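Local atomic coordinates of nucleoporin NUP82 (Chaetomium thermophilum, PDB entry 5CWW), a protein that serves as a structural constituent of the nuclear pore complex and probably offers docking sites for transport factors passing through the pore. Residues I552-T566 / I577-F590. Sequence-based numbering, arbitrary orientation.
Sequences IFTQTRTQSPLAAAT and ILSATQTDPIALFF
Two successive sheets of the N-terminal beta-propeller domain of NUP82 meet here, with Phe553 packed on Ile586 and Thr566 paired with Leu578. Strand 548-554 edges one four-stranded antiparallel sheet. Its chain then loops across to begin the next sheet, in which 576-580 and 585-589 form a hairpin. The path is that of a linker between propeller blades. Thr566 and Leu578 are an antiparallel hydrogen-bonded pair: Thr566 N to Leu578 O is 2.8 Å and Leu578 N to Thr566 O is 2.9 Å. Earlier in the linker, Ala563 N donates to Ala580 O at 3.0 Å. With its chi1 at -175°, the Ser579 side chain points its hydroxyl away from the backbone N, and Ser579 OG donates to a lone pair of Ala563 O at 2.6 Å, in the carbonyl plane. Both bonds tie buried linker atoms to the hairpin. Between the sheets the contact is apolar. Ile586 crosses Phe553 at about a right angle, and Ile586 CD1 lies over one face of the Phe553 ring, 3.8 Å from the centroid, as a CH-pi contact. Phe7 meets the same ring edge-to-face. Leu588 CD1 rests against Phe553 CB, and Ile552 CG2 touches the Phe590 ring at its edge. Thr581 works in two directions. With chi1 at 63°, Thr581 OG1 turns back to the hairpin turn and accepts from Thr583 N, an ST turn, and at 2.8 Å from Asp584 N, an ST motif. Thr581 CG2 lies beside Leu562 CD2 at 3.8 Å, the two side chains pointing the same way. An alanine here would remove both branches, and is likely to leave the two turn amides without their acceptor and Leu562 less well packed. The extended Gln555 side chain reaches the linker: Gln555 NE2 donates to Pro507 O and, at 2.7 Å, to Ser560 O.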
ATOM      1  N   ILE B 552       9.814  -3.386 -24.289  1.00 74.36           N
ATOM      2  CA  ILE B 552      11.164  -2.908 -24.553  1.00 77.09           C
ATOM      3  C   ILE B 552      12.186  -4.029 -24.406  1.00 76.17           C
ATOM      4  O   ILE B 552      13.271  -3.972 -24.982  1.00 76.68           O
ATOM      5  CB  ILE B 552      11.525  -1.753 -23.619  1.00 80.21           C
ATOM      6  CG1 ILE B 552      11.500  -2.225 -22.166  1.00 81.16           C
ATOM      7  CG2 ILE B 552      10.544  -0.601 -23.815  1.00 80.92           C
ATOM      8  CD1 ILE B 552      12.049  -1.231 -21.221  1.00 81.49           C
ATOM      9  N   PHE B 553      11.830  -5.043 -23.625  1.00 72.13           N
ATOM     10  CA  PHE B 553      12.756  -6.114 -23.282  1.00 72.98           C
ATOM     11  C   PHE B 553      12.017  -7.402 -22.952  1.00 72.71           C
ATOM     12  O   PHE B 553      10.969  -7.385 -22.306  1.00 72.93           O
ATOM     13  CB  PHE B 553      13.627  -5.707 -22.093  1.00 70.93           C
ATOM     14  CG  PHE B 553      14.510  -6.811 -21.582  1.00 73.86           C
ATOM     15  CD1 PHE B 553      15.680  -7.144 -22.242  1.00 76.63           C
ATOM     16  CD2 PHE B 553      14.167  -7.519 -20.443  1.00 73.83           C
ATOM     17  CE1 PHE B 553      16.492  -8.159 -21.774  1.00 78.68           C
ATOM     18  CE2 PHE B 553      14.975  -8.537 -19.970  1.00 76.17           C
ATOM     19  CZ  PHE B 553      16.139  -8.856 -20.639  1.00 77.88           C
ATOM     20  N   THR B 554      12.582  -8.515 -23.409  1.00 73.55           N
ATOM     21  CA  THR B 554      12.039  -9.836 -23.131  1.00 71.39           C
ATOM     22  C   THR B 554      13.151 -10.786 -22.708  1.00 73.98           C
ATOM     23  O   THR B 554      14.171 -10.904 -23.388  1.00 75.27           O
ATOM     24  CB  THR B 554      11.319 -10.419 -24.355  1.00 71.73           C
ATOM     25  OG1 THR B 554      10.428  -9.439 -24.895  1.00 70.23           O
ATOM     26  CG2 THR B 554      10.531 -11.665 -23.975  1.00 70.91           C
ATOM     27  N   GLN B 555      12.948 -11.458 -21.581  1.00 79.45           N
ATOM     28  CA  GLN B 555      13.900 -12.446 -21.092  1.00 86.45           C
ATOM     29  C   GLN B 555      13.516 -13.817 -21.640  1.00 95.89           C
ATOM     30  O   GLN B 555      12.358 -14.227 -21.543  1.00 94.74           O
ATOM     31  CB  GLN B 555      13.928 -12.455 -19.564  1.00 85.90           C
ATOM     32  CG  GLN B 555      15.007 -13.338 -18.970  1.00 90.06           C
ATOM     33  CD  GLN B 555      15.240 -13.088 -17.488  1.00 91.16           C
ATOM     34  OE1 GLN B 555      16.300 -13.419 -16.957  1.00 94.52           O
ATOM     35  NE2 GLN B 555      14.250 -12.514 -16.809  1.00 88.75           N
ATOM     36  N   THR B 556      14.489 -14.519 -22.213  1.00105.33           N
ATOM     37  CA  THR B 556      14.236 -15.787 -22.896  1.00114.96           C
ATOM     38  C   THR B 556      14.807 -16.987 -22.146  1.00120.34           C
ATOM     39  O   THR B 556      16.003 -17.039 -21.858  1.00122.92           O
ATOM     40  CB  THR B 556      14.830 -15.775 -24.315  1.00119.58           C
ATOM     41  OG1 THR B 556      16.237 -15.514 -24.246  1.00120.84           O
ATOM     42  CG2 THR B 556      14.160 -14.706 -25.166  1.00119.23           C
ATOM     43  N   ARG B 557      13.936 -17.946 -21.840  1.00128.39           N
ATOM     44  CA  ARG B 557      14.331 -19.212 -21.220  1.00131.37           C
ATOM     45  C   ARG B 557      15.134 -19.015 -19.936  1.00134.66           C
ATOM     46  O   ARG B 557      15.927 -19.877 -19.552  1.00140.16           O
ATOM     47  CB  ARG B 557      15.137 -20.057 -22.211  1.00135.91           C
ATOM     48  CG  ARG B 557      14.346 -20.497 -23.435  1.00137.42           C
ATOM     49  CD  ARG B 557      15.243 -20.656 -24.649  1.00138.90           C
ATOM     50  NE  ARG B 557      15.851 -19.385 -25.027  1.00136.37           N
ATOM     51  CZ  ARG B 557      16.623 -19.205 -26.092  1.00137.44           C
ATOM     52  NH1 ARG B 557      16.897 -20.219 -26.904  1.00140.69           N
ATOM     53  NH2 ARG B 557      17.124 -18.004 -26.341  1.00135.61           N
ATOM     54  N   THR B 558      14.924 -17.878 -19.279  1.00135.98           N
ATOM     55  CA  THR B 558      15.609 -17.572 -18.030  1.00135.98           C
ATOM     56  C   THR B 558      14.591 -17.073 -17.010  1.00137.59           C
ATOM     57  O   THR B 558      13.995 -16.008 -17.180  1.00128.29           O
ATOM     58  CB  THR B 558      16.717 -16.520 -18.231  1.00139.38           C
ATOM     59  OG1 THR B 558      17.497 -16.856 -19.386  1.00144.48           O
ATOM     60  CG2 THR B 558      17.621 -16.453 -17.013  1.00141.24           C
ATOM     61  N   GLN B 559      14.397 -17.853 -15.952  1.00142.75           N
ATOM     62  CA  GLN B 559      13.405 -17.541 -14.930  1.00143.92           C
ATOM     63  C   GLN B 559      13.911 -16.492 -13.943  1.00143.09           C
ATOM     64  O   GLN B 559      13.230 -16.170 -12.969  1.00143.45           O
ATOM     65  CB  GLN B 559      13.005 -18.814 -14.180  1.00151.07           C
ATOM     66  CG  GLN B 559      12.376 -19.877 -15.068  1.00153.61           C
ATOM     67  CD  GLN B 559      12.030 -21.144 -14.311  1.00156.14           C
ATOM     68  OE1 GLN B 559      12.662 -21.473 -13.307  1.00156.37           O
ATOM     69  NE2 GLN B 559      11.022 -21.863 -14.791  1.00157.13           N
ATOM     70  N   SER B 560      15.105 -15.969 -14.198  1.00124.02           N
ATOM     71  CA  SER B 560      15.712 -14.964 -13.332  1.00104.69           C
ATOM     72  C   SER B 560      14.814 -13.737 -13.192  1.00 98.39           C
ATOM     73  O   SER B 560      14.399 -13.160 -14.193  1.00 87.87           O
ATOM     74  CB  SER B 560      17.076 -14.543 -13.878  1.00103.89           C
ATOM     75  OG  SER B 560      17.443 -13.264 -13.394  1.00104.76           O
ATOM     76  N   PRO B 561      14.511 -13.331 -11.949  1.00 97.47           N
ATOM     77  CA  PRO B 561      13.694 -12.126 -11.791  1.00 87.87           C
ATOM     78  C   PRO B 561      14.475 -10.866 -12.139  1.00 84.18           C
ATOM     79  O   PRO B 561      15.695 -10.833 -11.966  1.00 85.68           O
ATOM     80  CB  PRO B 561      13.322 -12.148 -10.308  1.00 92.32           C
ATOM     81  CG  PRO B 561      14.452 -12.856  -9.659  1.00 92.25           C
ATOM     82  CD  PRO B 561      14.915 -13.892 -10.647  1.00 96.11           C
ATOM     83  N   LEU B 562      13.776  -9.847 -12.628  1.00 74.47           N
ATOM     84  CA  LEU B 562      14.411  -8.593 -13.001  1.00 68.72           C
ATOM     85  C   LEU B 562      14.203  -7.545 -11.918  1.00 63.97           C
ATOM     86  O   LEU B 562      13.123  -7.448 -11.332  1.00 62.31           O
ATOM     87  CB  LEU B 562      13.859  -8.084 -14.335  1.00 67.28           C
ATOM     88  CG  LEU B 562      13.952  -9.051 -15.518  1.00 68.32           C
ATOM     89  CD1 LEU B 562      13.346  -8.422 -16.764  1.00 67.85           C
ATOM     90  CD2 LEU B 562      15.393  -9.470 -15.778  1.00 70.66           C
ATOM     91  N   ALA B 563      15.246  -6.769 -11.648  1.00 62.35           N
ATOM     92  CA  ALA B 563      15.124  -5.623 -10.763  1.00 60.09           C
ATOM     93  C   ALA B 563      14.123  -4.641 -11.360  1.00 58.28           C
ATOM     94  O   ALA B 563      14.123  -4.408 -12.570  1.00 56.70           O
ATOM     95  CB  ALA B 563      16.473  -4.959 -10.559  1.00 60.57           C
ATOM     96  N   ALA B 564      13.258  -4.091 -10.514  1.00 58.81           N
ATOM     97  CA  ALA B 564      12.255  -3.129 -10.955  1.00 58.37           C
ATOM     98  C   ALA B 564      12.910  -2.020 -11.766  1.00 58.65           C
ATOM     99  O   ALA B 564      13.925  -1.458 -11.355  1.00 59.74           O
ATOM    100  CB  ALA B 564      11.515  -2.547  -9.765  1.00 58.09           C
ATOM    101  N   ALA B 565      12.324  -1.726 -12.923  1.00 57.76           N
ATOM    102  CA  ALA B 565      12.874  -0.743 -13.847  1.00 58.09           C
ATOM    103  C   ALA B 565      13.078   0.603 -13.165  1.00 57.45           C
ATOM    104  O   ALA B 565      12.218   1.068 -12.421  1.00 54.52           O
ATOM    105  CB  ALA B 565      11.962  -0.589 -15.053  1.00 58.34           C
ATOM    106  N   THR B 566      14.228   1.217 -13.420  1.00 60.90           N
ATOM    107  CA  THR B 566      14.552   2.525 -12.868  1.00 64.07           C
ATOM    108  C   THR B 566      14.772   3.514 -14.005  1.00 65.01           C
ATOM    109  O   THR B 566      15.722   3.385 -14.777  1.00 66.56           O
ATOM    110  CB  THR B 566      15.807   2.469 -11.981  1.00 68.44           C
ATOM    111  OG1 THR B 566      15.644   1.451 -10.983  1.00 69.34           O
ATOM    112  CG2 THR B 566      16.049   3.808 -11.304  1.00 70.36           C
ATOM    113  N   ILE B 577      16.221   3.360 -19.425  1.00 74.07           N
ATOM    114  CA  ILE B 577      15.752   2.511 -18.339  1.00 76.70           C
ATOM    115  C   ILE B 577      16.893   1.656 -17.830  1.00 73.06           C
ATOM    116  O   ILE B 577      17.731   1.207 -18.607  1.00 73.80           O
ATOM    117  CB  ILE B 577      14.613   1.593 -18.789  1.00 84.00           C
ATOM    118  CG1 ILE B 577      13.441   2.418 -19.297  1.00 90.48           C
ATOM    119  CG2 ILE B 577      14.147   0.693 -17.650  1.00 82.13           C
ATOM    120  CD1 ILE B 577      12.591   1.646 -20.230  1.00 95.33           C
ATOM    121  N   LEU B 578      16.907   1.424 -16.523  1.00 68.54           N
ATOM    122  CA  LEU B 578      17.904   0.565 -15.905  1.00 68.13           C
ATOM    123  C   LEU B 578      17.216  -0.588 -15.180  1.00 65.02           C
ATOM    124  O   LEU B 578      16.319  -0.375 -14.363  1.00 62.27           O
ATOM    125  CB  LEU B 578      18.778   1.365 -14.940  1.00 69.82           C
ATOM    126  CG  LEU B 578      19.922   0.594 -14.280  1.00 71.62           C
ATOM    127  CD1 LEU B 578      20.932   0.122 -15.321  1.00 75.29           C
ATOM    128  CD2 LEU B 578      20.597   1.457 -13.227  1.00 74.60           C
ATOM    129  N   SER B 579      17.626  -1.808 -15.503  1.00 65.13           N
ATOM    130  CA  SER B 579      17.190  -2.990 -14.769  1.00 63.41           C
ATOM    131  C   SER B 579      18.380  -3.927 -14.631  1.00 63.83           C
ATOM    132  O   SER B 579      19.511  -3.539 -14.924  1.00 65.35           O
ATOM    133  CB  SER B 579      16.024  -3.684 -15.477  1.00 63.38           C
ATOM    134  OG  SER B 579      15.528  -4.769 -14.709  1.00 62.81           O
ATOM    135  N   ALA B 580      18.137  -5.157 -14.194  1.00 61.08           N
ATOM    136  CA  ALA B 580      19.226  -6.110 -14.023  1.00 62.48           C
ATOM    137  C   ALA B 580      18.721  -7.522 -13.788  1.00 67.80           C
ATOM    138  O   ALA B 580      17.672  -7.727 -13.178  1.00 68.31           O
ATOM    139  CB  ALA B 580      20.124  -5.685 -12.864  1.00 61.00           C
ATOM    140  N   THR B 581      19.481  -8.491 -14.283  1.00 73.71           N
ATOM    141  CA  THR B 581      19.262  -9.889 -13.950  1.00 77.09           C
ATOM    142  C   THR B 581      20.039 -10.186 -12.673  1.00 83.68           C
ATOM    143  O   THR B 581      20.545  -9.270 -12.025  1.00 80.97           O
ATOM    144  CB  THR B 581      19.717 -10.831 -15.078  1.00 77.81           C
ATOM    145  OG1 THR B 581      21.129 -10.690 -15.283  1.00 79.09           O
ATOM    146  CG2 THR B 581      18.983 -10.513 -16.372  1.00 78.14           C
ATOM    147  N   GLN B 582      20.136 -11.461 -12.313  1.00 92.80           N
ATOM    148  CA  GLN B 582      20.896 -11.858 -11.134  1.00 99.33           C
ATOM    149  C   GLN B 582      22.381 -11.552 -11.308  1.00101.87           C
ATOM    150  O   GLN B 582      23.113 -11.427 -10.325  1.00102.61           O
ATOM    151  CB  GLN B 582      20.707 -13.350 -10.848  1.00105.74           C
ATOM    152  CG  GLN B 582      19.271 -13.764 -10.565  1.00106.63           C
ATOM    153  CD  GLN B 582      18.790 -13.319  -9.198  1.00108.26           C
ATOM    154  OE1 GLN B 582      18.615 -12.126  -8.946  1.00107.37           O
ATOM    155  NE2 GLN B 582      18.577 -14.278  -8.305  1.00109.02           N
ATOM    156  N   THR B 583      22.815 -11.419 -12.559  1.00102.88           N
ATOM    157  CA  THR B 583      24.235 -11.298 -12.878  1.00102.31           C
ATOM    158  C   THR B 583      24.566 -10.101 -13.771  1.00 98.82           C
ATOM    159  O   THR B 583      25.598  -9.456 -13.587  1.00103.57           O
ATOM    160  CB  THR B 583      24.747 -12.569 -13.579  1.00105.20           C
ATOM    161  OG1 THR B 583      24.111 -12.703 -14.856  1.00104.17           O
ATOM    162  CG2 THR B 583      24.452 -13.801 -12.736  1.00104.81           C
ATOM    163  N   ASP B 584      23.692  -9.806 -14.729  1.00 94.36           N
ATOM    164  CA  ASP B 584      23.988  -8.810 -15.757  1.00 88.55           C
ATOM    165  C   ASP B 584      23.040  -7.614 -15.713  1.00 78.62           C
ATOM    166  O   ASP B 584      21.926  -7.720 -15.202  1.00 75.38           O
ATOM    167  CB  ASP B 584      23.922  -9.459 -17.138  1.00 91.72           C
ATOM    168  CG  ASP B 584      24.750 -10.723 -17.223  1.00 96.83           C
ATOM    169  OD1 ASP B 584      25.815 -10.778 -16.577  1.00 98.37           O
ATOM    170  OD2 ASP B 584      24.328 -11.664 -17.928  1.00 99.44           O
ATOM    171  N   PRO B 585      23.483  -6.467 -16.255  1.00 72.46           N
ATOM    172  CA  PRO B 585      22.649  -5.263 -16.284  1.00 68.28           C
ATOM    173  C   PRO B 585      21.760  -5.183 -17.514  1.00 66.93           C
ATOM    174  O   PRO B 585      21.966  -5.913 -18.483  1.00 68.14           O
ATOM    175  CB  PRO B 585      23.678  -4.136 -16.302  1.00 69.28           C
ATOM    176  CG  PRO B 585      24.820  -4.709 -17.057  1.00 72.74           C
ATOM    177  CD  PRO B 585      24.844  -6.191 -16.752  1.00 74.32           C
ATOM    178  N   ILE B 586      20.776  -4.293 -17.456  1.00 67.81           N
ATOM    179  CA  ILE B 586      19.916  -3.999 -18.592  1.00 69.82           C
ATOM    180  C   ILE B 586      19.746  -2.488 -18.667  1.00 69.84           C
ATOM    181  O   ILE B 586      19.075  -1.890 -17.827  1.00 70.37           O
ATOM    182  CB  ILE B 586      18.539  -4.686 -18.468  1.00 68.93           C
ATOM    183  CG1 ILE B 586      18.711  -6.206 -18.399  1.00 71.15           C
ATOM    184  CG2 ILE B 586      17.641  -4.307 -19.644  1.00 68.36           C
ATOM    185  CD1 ILE B 586      17.432  -6.959 -18.082  1.00 70.30           C
ATOM    186  N   ALA B 587      20.374  -1.882 -19.670  1.00 72.25           N
ATOM    187  CA  ALA B 587      20.318  -0.437 -19.864  1.00 72.78           C
ATOM    188  C   ALA B 587      19.906  -0.104 -21.293  1.00 76.57           C
ATOM    189  O   ALA B 587      20.733  -0.111 -22.205  1.00 79.50           O
ATOM    190  CB  ALA B 587      21.660   0.192 -19.536  1.00 74.47           C
ATOM    191  N   LEU B 588      18.621   0.187 -21.474  1.00 76.88           N
ATOM    192  CA  LEU B 588      18.059   0.459 -22.793  1.00 80.59           C
ATOM    193  C   LEU B 588      17.728   1.941 -22.956  1.00 78.57           C
ATOM    194  O   LEU B 588      16.947   2.503 -22.186  1.00 75.86           O
ATOM    195  CB  LEU B 588      16.808  -0.393 -23.006  1.00 82.37           C
ATOM    196  CG  LEU B 588      17.023  -1.892 -22.780  1.00 85.71           C
ATOM    197  CD1 LEU B 588      15.710  -2.648 -22.869  1.00 85.11           C
ATOM    198  CD2 LEU B 588      18.033  -2.454 -23.774  1.00 90.04           C
ATOM    199  N   PHE B 589      18.322   2.557 -23.976  1.00 80.40           N
ATOM    200  CA  PHE B 589      18.246   4.003 -24.173  1.00 81.67           C
ATOM    201  C   PHE B 589      17.165   4.405 -25.176  1.00 90.64           C
ATOM    202  O   PHE B 589      16.883   3.674 -26.126  1.00 93.28           O
ATOM    203  CB  PHE B 589      19.606   4.535 -24.638  1.00 81.40           C
ATOM    204  CG  PHE B 589      20.668   4.500 -23.573  1.00 78.74           C
ATOM    205  CD1 PHE B 589      21.157   3.293 -23.099  1.00 77.16           C
ATOM    206  CD2 PHE B 589      21.181   5.675 -23.049  1.00 79.31           C
ATOM    207  CE1 PHE B 589      22.131   3.259 -22.117  1.00 78.53           C
ATOM    208  CE2 PHE B 589      22.157   5.648 -22.069  1.00 79.25           C
ATOM    209  CZ  PHE B 589      22.633   4.438 -21.603  1.00 77.93           C
ATOM    210  N   PHE B 590      16.571   5.575 -24.950  1.00 99.50           N
ATOM    211  CA  PHE B 590      15.514   6.104 -25.811  1.00103.89           C
ATOM    212  C   PHE B 590      15.871   7.464 -26.393  1.00102.54           C
ATOM    213  O   PHE B 590      15.258   7.907 -27.364  1.00107.05           O
ATOM    214  CB  PHE B 590      14.205   6.216 -25.038  1.00105.37           C
ATOM    215  CG  PHE B 590      13.733   4.920 -24.477  1.00106.92           C
ATOM    216  CD1 PHE B 590      13.051   4.013 -25.270  1.00108.62           C
ATOM    217  CD2 PHE B 590      13.979   4.601 -23.156  1.00106.62           C
ATOM    218  CE1 PHE B 590      12.617   2.814 -24.749  1.00107.67           C
ATOM    219  CE2 PHE B 590      13.549   3.409 -22.633  1.00106.58           C
ATOM    220  CZ  PHE B 590      12.867   2.510 -23.428  1.00106.54           C
TER